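Local coordinates for ribosome maturation protein SDO1 homolog (Methanothermobacter thermautotrophicus, PDB 2WBM) that probably acts in ribosome maturation as the archaeal member of the SBDS family, binding RNA or the ribosome, at residues A[127-141]-A[170-184]. Numbering follows the deposited sequence.
Sequences KIAREAINPQNGLPH and VLKAIRTKIPIKFEK
Ile-128 packs tightly against Val-170 and Ile-180: its CD1 lies 3.7 Å from Val-170 CG1, while its CG2 branch, anti to the backbone N, reaches Ile-180 CD1. Next to it Ala-132 CB sits 3.6 Å from Ile-180 CG1, with the Phe-182 ring close by. That ring is sandwiched, Glu-131 CB standing 3.6 Å above the centre of one face in a CH-pi contact and Leu-171 CD2 lying off-centre over the other. The buried Glu-131 bends at chi2 (-69°), which helps bring its carboxylate to the exposed Lys-184, whose NZ meets OE1 on the syn side (2.8 Å), and to Lys-127 NZ, above the carboxylate plane at OE2. With an alanine here the CB could still cover Phe-182, but Lys-127 and Lys-184 would probably lose the carboxylate they share. Where helix 110-131 gives way to an extended chain, Ile-133 and Lys-181 form an antiparallel hydrogen-bonded pair, with bonds both ways, and Ala-132 and Phe-182 a non-hydrogen-bonded one. This short pairing, within SBDS domain II, ties the long helix to strand 181-191, which runs on into the C-terminal sheet. Farther along, His-141 NE2 gives an in-plane N-H to Pro-179 O (2.7 Å) while Ile-178 CD1 covers a ring face.

The solvent side is looser: Pro-135 CD lies against the Pro-179 to Ile-180 peptide, and the extended Gln-136 crosses Pro-179, NE2 to CG 3.7 Å.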
loop_
_atom_site.group_PDB
_atom_site.type_symbol
_atom_site.label_atom_id
_atom_site.label_comp_id
_atom_site.label_asym_id
_atom_site.label_seq_id
_atom_site.Cartn_x
_atom_site.Cartn_y
_atom_site.Cartn_z
ATOM N N LYS A 127 4.582 -6.588 0.980
ATOM C CA LYS A 127 4.873 -5.919 -0.285
ATOM C C LYS A 127 6.339 -6.113 -0.653
ATOM O O LYS A 127 6.658 -6.403 -1.806
ATOM C CB LYS A 127 4.513 -4.421 -0.221
ATOM C CG LYS A 127 4.862 -3.637 -1.493
ATOM C CD LYS A 127 4.042 -4.094 -2.690
ATOM C CE LYS A 127 4.130 -3.100 -3.839
ATOM N NZ LYS A 127 3.494 -3.674 -5.054
ATOM N N ILE A 128 7.233 -5.973 0.328
ATOM C CA ILE A 128 8.651 -6.256 0.084
ATOM C C ILE A 128 8.872 -7.723 -0.314
ATOM O O ILE A 128 9.579 -7.994 -1.290
ATOM C CB ILE A 128 9.561 -5.854 1.281
ATOM C CG1 ILE A 128 9.485 -4.338 1.505
ATOM C CG2 ILE A 128 11.015 -6.319 1.032
ATOM C CD1 ILE A 128 10.261 -3.825 2.747
ATOM N N ALA A 129 8.246 -8.654 0.410
ATOM C CA ALA A 129 8.396 -10.084 0.116
ATOM C C ALA A 129 7.876 -10.426 -1.278
ATOM O O ALA A 129 8.421 -11.302 -1.936
ATOM C CB ALA A 129 7.680 -10.929 1.148
ATOM N N ARG A 130 6.818 -9.735 -1.699
ATOM C CA ARG A 130 6.211 -9.929 -3.019
ATOM C C ARG A 130 7.123 -9.429 -4.148
ATOM O O ARG A 130 7.275 -10.099 -5.180
ATOM C CB ARG A 130 4.864 -9.201 -3.026
ATOM C CG ARG A 130 4.138 -9.047 -4.340
ATOM C CD ARG A 130 2.900 -8.168 -4.059
ATOM N NE ARG A 130 2.132 -8.670 -2.908
ATOM C CZ ARG A 130 1.639 -7.922 -1.915
ATOM N NH1 ARG A 130 1.818 -6.606 -1.889
ATOM N NH2 ARG A 130 0.965 -8.498 -0.926
ATOM N N GLU A 131 7.738 -8.261 -3.957
ATOM C CA GLU A 131 8.458 -7.617 -5.061
ATOM C C GLU A 131 9.933 -7.980 -5.129
ATOM O O GLU A 131 10.557 -7.837 -6.179
ATOM C CB GLU A 131 8.305 -6.091 -5.003
ATOM C CG GLU A 131 6.858 -5.577 -5.007
ATOM C CD GLU A 131 6.124 -5.779 -6.335
ATOM O OE1 GLU A 131 6.765 -5.979 -7.397
ATOM O OE2 GLU A 131 4.882 -5.728 -6.314
ATOM N N ALA A 132 10.488 -8.440 -4.014
ATOM C CA ALA A 132 11.940 -8.569 -3.888
ATOM C C ALA A 132 12.491 -9.927 -4.309
ATOM O O ALA A 132 11.795 -10.946 -4.263
ATOM C CB ALA A 132 12.382 -8.261 -2.475
ATOM N N ILE A 133 13.748 -9.916 -4.734
ATOM C CA ILE A 133 14.540 -11.137 -4.844
ATOM C C ILE A 133 15.867 -10.934 -4.136
ATOM O O ILE A 133 16.245 -9.808 -3.817
ATOM C CB ILE A 133 14.817 -11.538 -6.308
ATOM C CG1 ILE A 133 15.640 -10.453 -7.025
ATOM C CG2 ILE A 133 13.503 -11.863 -7.030
ATOM C CD1 ILE A 133 16.350 -10.939 -8.294
ATOM N N ASN A 134 16.547 -12.041 -3.869
ATOM C CA ASN A 134 17.933 -12.037 -3.465
ATOM C C ASN A 134 18.725 -11.984 -4.771
ATOM O O ASN A 134 18.689 -12.943 -5.541
ATOM C CB ASN A 134 18.227 -13.334 -2.701
ATOM C CG ASN A 134 19.663 -13.436 -2.228
ATOM O OD1 ASN A 134 20.571 -12.824 -2.792
ATOM N ND2 ASN A 134 19.879 -14.237 -1.191
ATOM N N PRO A 135 19.416 -10.854 -5.046
ATOM C CA PRO A 135 20.116 -10.738 -6.333
ATOM C C PRO A 135 21.250 -11.747 -6.520
ATOM O O PRO A 135 21.687 -11.958 -7.654
ATOM C CB PRO A 135 20.659 -9.302 -6.330
ATOM C CG PRO A 135 20.635 -8.871 -4.900
ATOM C CD PRO A 135 19.490 -9.604 -4.268
ATOM N N GLN A 136 21.696 -12.376 -5.433
ATOM C CA GLN A 136 22.775 -13.372 -5.502
ATOM C C GLN A 136 22.353 -14.707 -6.133
ATOM O O GLN A 136 23.167 -15.377 -6.765
ATOM C CB GLN A 136 23.372 -13.626 -4.119
ATOM C CG GLN A 136 24.007 -12.405 -3.464
ATOM C CD GLN A 136 24.457 -12.671 -2.035
ATOM O OE1 GLN A 136 24.062 -13.661 -1.413
ATOM N NE2 GLN A 136 25.285 -11.780 -1.506
ATOM N N ASN A 137 21.094 -15.097 -5.949
ATOM C CA ASN A 137 20.607 -16.366 -6.489
ATOM C C ASN A 137 19.304 -16.255 -7.289
ATOM O O ASN A 137 18.840 -17.246 -7.856
ATOM C CB ASN A 137 20.474 -17.422 -5.380
ATOM C CG ASN A 137 19.501 -17.018 -4.277
ATOM O OD1 ASN A 137 18.689 -16.096 -4.429
ATOM N ND2 ASN A 137 19.578 -17.722 -3.154
ATOM N N GLY A 138 18.722 -15.055 -7.318
ATOM C CA GLY A 138 17.481 -14.794 -8.057
ATOM C C GLY A 138 16.200 -15.244 -7.368
ATOM O O GLY A 138 15.106 -15.120 -7.939
ATOM N N LEU A 139 16.329 -15.751 -6.143
ATOM C CA LEU A 139 15.204 -16.346 -5.409
ATOM C C LEU A 139 14.450 -15.348 -4.512
ATOM O O LEU A 139 15.000 -14.309 -4.141
ATOM C CB LEU A 139 15.693 -17.530 -4.568
ATOM C CG LEU A 139 16.329 -18.704 -5.316
ATOM C CD1 LEU A 139 16.891 -19.725 -4.332
ATOM C CD2 LEU A 139 15.339 -19.354 -6.289
ATOM N N PRO A 140 13.188 -15.672 -4.162
ATOM C CA PRO A 140 12.388 -14.839 -3.258
ATOM C C PRO A 140 12.901 -14.868 -1.822
ATOM O O PRO A 140 13.540 -15.837 -1.417
ATOM C CB PRO A 140 11.009 -15.516 -3.293
ATOM C CG PRO A 140 11.000 -16.341 -4.521
ATOM C CD PRO A 140 12.409 -16.825 -4.651
ATOM N N HIS A 141 12.629 -13.806 -1.071
ATOM C CA HIS A 141 12.810 -13.819 0.378
ATOM C C HIS A 141 11.448 -14.098 1.009
ATOM O O HIS A 141 10.479 -13.398 0.715
ATOM C CB HIS A 141 13.315 -12.466 0.884
ATOM C CG HIS A 141 14.736 -12.158 0.525
ATOM N ND1 HIS A 141 15.805 -12.848 1.057
ATOM C CD2 HIS A 141 15.265 -11.206 -0.279
ATOM C CE1 HIS A 141 16.930 -12.346 0.579
ATOM N NE2 HIS A 141 16.630 -11.353 -0.237
ATOM N N VAL A 170 11.878 1.484 3.945
ATOM C CA VAL A 170 12.243 0.249 4.638
ATOM C C VAL A 170 13.222 -0.578 3.794
ATOM O O VAL A 170 14.218 -1.108 4.310
ATOM C CB VAL A 170 10.997 -0.572 5.048
ATOM C CG1 VAL A 170 11.401 -1.907 5.646
ATOM C CG2 VAL A 170 10.133 0.212 6.047
ATOM N N LEU A 171 12.969 -0.661 2.489
ATOM C CA LEU A 171 13.872 -1.411 1.621
ATOM C C LEU A 171 15.303 -0.882 1.743
ATOM O O LEU A 171 16.255 -1.662 1.876
ATOM C CB LEU A 171 13.388 -1.374 0.167
ATOM C CG LEU A 171 14.239 -2.123 -0.861
ATOM C CD1 LEU A 171 14.316 -3.613 -0.533
ATOM C CD2 LEU A 171 13.682 -1.885 -2.268
ATOM N N LYS A 172 15.443 0.443 1.720
ATOM C CA LYS A 172 16.742 1.086 1.844
ATOM C C LYS A 172 17.418 0.748 3.177
ATOM O O LYS A 172 18.629 0.490 3.218
ATOM C CB LYS A 172 16.607 2.601 1.680
ATOM C CG LYS A 172 17.841 3.249 1.116
ATOM C CD LYS A 172 17.900 4.733 1.412
ATOM C CE LYS A 172 19.233 5.312 0.942
ATOM N NZ LYS A 172 19.422 6.700 1.421
ATOM N N ALA A 173 16.628 0.728 4.251
ATOM C CA ALA A 173 17.130 0.396 5.588
ATOM C C ALA A 173 17.615 -1.056 5.710
ATOM O O ALA A 173 18.631 -1.320 6.358
ATOM C CB ALA A 173 16.070 0.708 6.654
ATOM N N ILE A 174 16.910 -1.993 5.085
ATOM C CA ILE A 174 17.259 -3.411 5.239
ATOM C C ILE A 174 18.290 -3.951 4.236
ATOM O O ILE A 174 18.842 -5.041 4.436
ATOM C CB ILE A 174 16.015 -4.324 5.252
ATOM C CG1 ILE A 174 15.336 -4.338 3.872
ATOM C CG2 ILE A 174 15.064 -3.922 6.394
ATOM C CD1 ILE A 174 14.189 -5.331 3.745
ATOM N N ARG A 175 18.548 -3.202 3.165
ATOM C CA ARG A 175 19.461 -3.675 2.114
ATOM C C ARG A 175 20.918 -3.815 2.585
ATOM O O ARG A 175 21.725 -4.447 1.904
ATOM C CB ARG A 175 19.361 -2.806 0.851
ATOM C CG ARG A 175 20.073 -1.469 0.952
ATOM C CD ARG A 175 19.864 -0.599 -0.285
ATOM N NE ARG A 175 20.663 0.627 -0.193
ATOM C CZ ARG A 175 20.461 1.728 -0.914
ATOM N NH1 ARG A 175 19.473 1.785 -1.799
ATOM N NH2 ARG A 175 21.250 2.783 -0.740
ATOM N N THR A 176 21.244 -3.234 3.738
ATOM C CA THR A 176 22.554 -3.458 4.358
ATOM C C THR A 176 22.562 -4.715 5.231
ATOM O O THR A 176 23.623 -5.208 5.606
ATOM C CB THR A 176 23.045 -2.243 5.185
ATOM O OG1 THR A 176 21.991 -1.768 6.028
ATOM C CG2 THR A 176 23.509 -1.118 4.263
ATOM N N LYS A 177 21.379 -5.233 5.541
ATOM C CA LYS A 177 21.266 -6.440 6.355
ATOM C C LYS A 177 21.158 -7.708 5.511
ATOM O O LYS A 177 21.748 -8.732 5.854
ATOM C CB LYS A 177 20.101 -6.333 7.344
ATOM C CG LYS A 177 20.189 -5.144 8.295
ATOM C CD LYS A 177 21.517 -5.107 9.063
ATOM C CE LYS A 177 21.532 -3.963 10.073
ATOM N NZ LYS A 177 22.889 -3.743 10.644
ATOM N N ILE A 178 20.422 -7.633 4.402
ATOM C CA ILE A 178 20.307 -8.769 3.478
ATOM C C ILE A 178 20.456 -8.349 2.022
ATOM O O ILE A 178 20.197 -7.187 1.687
ATOM C CB ILE A 178 18.968 -9.540 3.638
ATOM C CG1 ILE A 178 17.769 -8.585 3.677
ATOM C CG2 ILE A 178 19.032 -10.443 4.863
ATOM C CD1 ILE A 178 16.446 -9.260 3.344
ATOM N N PRO A 179 20.881 -9.293 1.155
ATOM C CA PRO A 179 21.000 -9.006 -0.264
ATOM C C PRO A 179 19.604 -8.925 -0.839
ATOM O O PRO A 179 18.878 -9.919 -0.816
ATOM C CB PRO A 179 21.733 -10.239 -0.824
ATOM C CG PRO A 179 22.227 -10.996 0.353
ATOM C CD PRO A 179 21.296 -10.675 1.466
ATOM N N ILE A 180 19.226 -7.755 -1.343
ATOM C CA ILE A 180 17.834 -7.541 -1.745
ATOM C C ILE A 180 17.667 -6.461 -2.807
ATOM O O ILE A 180 18.352 -5.429 -2.785
ATOM C CB ILE A 180 16.938 -7.239 -0.509
ATOM C CG1 ILE A 180 15.450 -7.304 -0.875
ATOM C CG2 ILE A 180 17.345 -5.907 0.166
ATOM C CD1 ILE A 180 14.528 -7.450 0.325
ATOM N N LYS A 181 16.733 -6.711 -3.724
ATOM C CA LYS A 181 16.438 -5.819 -4.822
ATOM C C LYS A 181 15.013 -6.129 -5.263
ATOM O O LYS A 181 14.602 -7.282 -5.233
ATOM C CB LYS A 181 17.403 -6.116 -5.970
ATOM C CG LYS A 181 17.443 -5.098 -7.093
ATOM C CD LYS A 181 18.390 -5.577 -8.198
ATOM C CE LYS A 181 18.484 -4.581 -9.348
ATOM N NZ LYS A 181 17.216 -4.492 -10.134
ATOM N N PHE A 182 14.269 -5.104 -5.663
ATOM C CA PHE A 182 12.979 -5.296 -6.322
ATOM C C PHE A 182 13.252 -5.646 -7.778
ATOM O O PHE A 182 13.999 -4.948 -8.468
ATOM C CB PHE A 182 12.136 -4.027 -6.245
ATOM C CG PHE A 182 11.379 -3.867 -4.950
ATOM C CD1 PHE A 182 11.695 -4.629 -3.831
ATOM C CD2 PHE A 182 10.368 -2.923 -4.850
ATOM C CE1 PHE A 182 10.998 -4.467 -2.628
ATOM C CE2 PHE A 182 9.666 -2.754 -3.650
ATOM C CZ PHE A 182 9.987 -3.532 -2.543
ATOM N N GLU A 183 12.672 -6.747 -8.235
ATOM C CA GLU A 183 12.863 -7.178 -9.622
ATOM C C GLU A 183 11.718 -8.048 -10.071
ATOM O O GLU A 183 11.303 -8.965 -9.357
ATOM C CB GLU A 183 14.185 -7.932 -9.774
ATOM C CG GLU A 183 14.643 -8.092 -11.216
ATOM C CD GLU A 183 16.140 -8.349 -11.328
ATOM O OE1 GLU A 183 16.935 -7.605 -10.708
ATOM O OE2 GLU A 183 16.518 -9.293 -12.052
ATOM N N LYS A 184 11.201 -7.756 -11.263
ATOM C CA LYS A 184 10.224 -8.617 -11.891
ATOM C C LYS A 184 11.007 -9.741 -12.555
ATOM O O LYS A 184 12.160 -9.549 -12.945
ATOM C CB LYS A 184 9.410 -7.878 -12.961
ATOM C CG LYS A 184 8.757 -6.580 -12.513
ATOM C CD LYS A 184 7.589 -6.787 -11.561
ATOM C CE LYS A 184 7.028 -5.416 -11.125
ATOM N NZ LYS A 184 6.039 -5.502 -10.011
#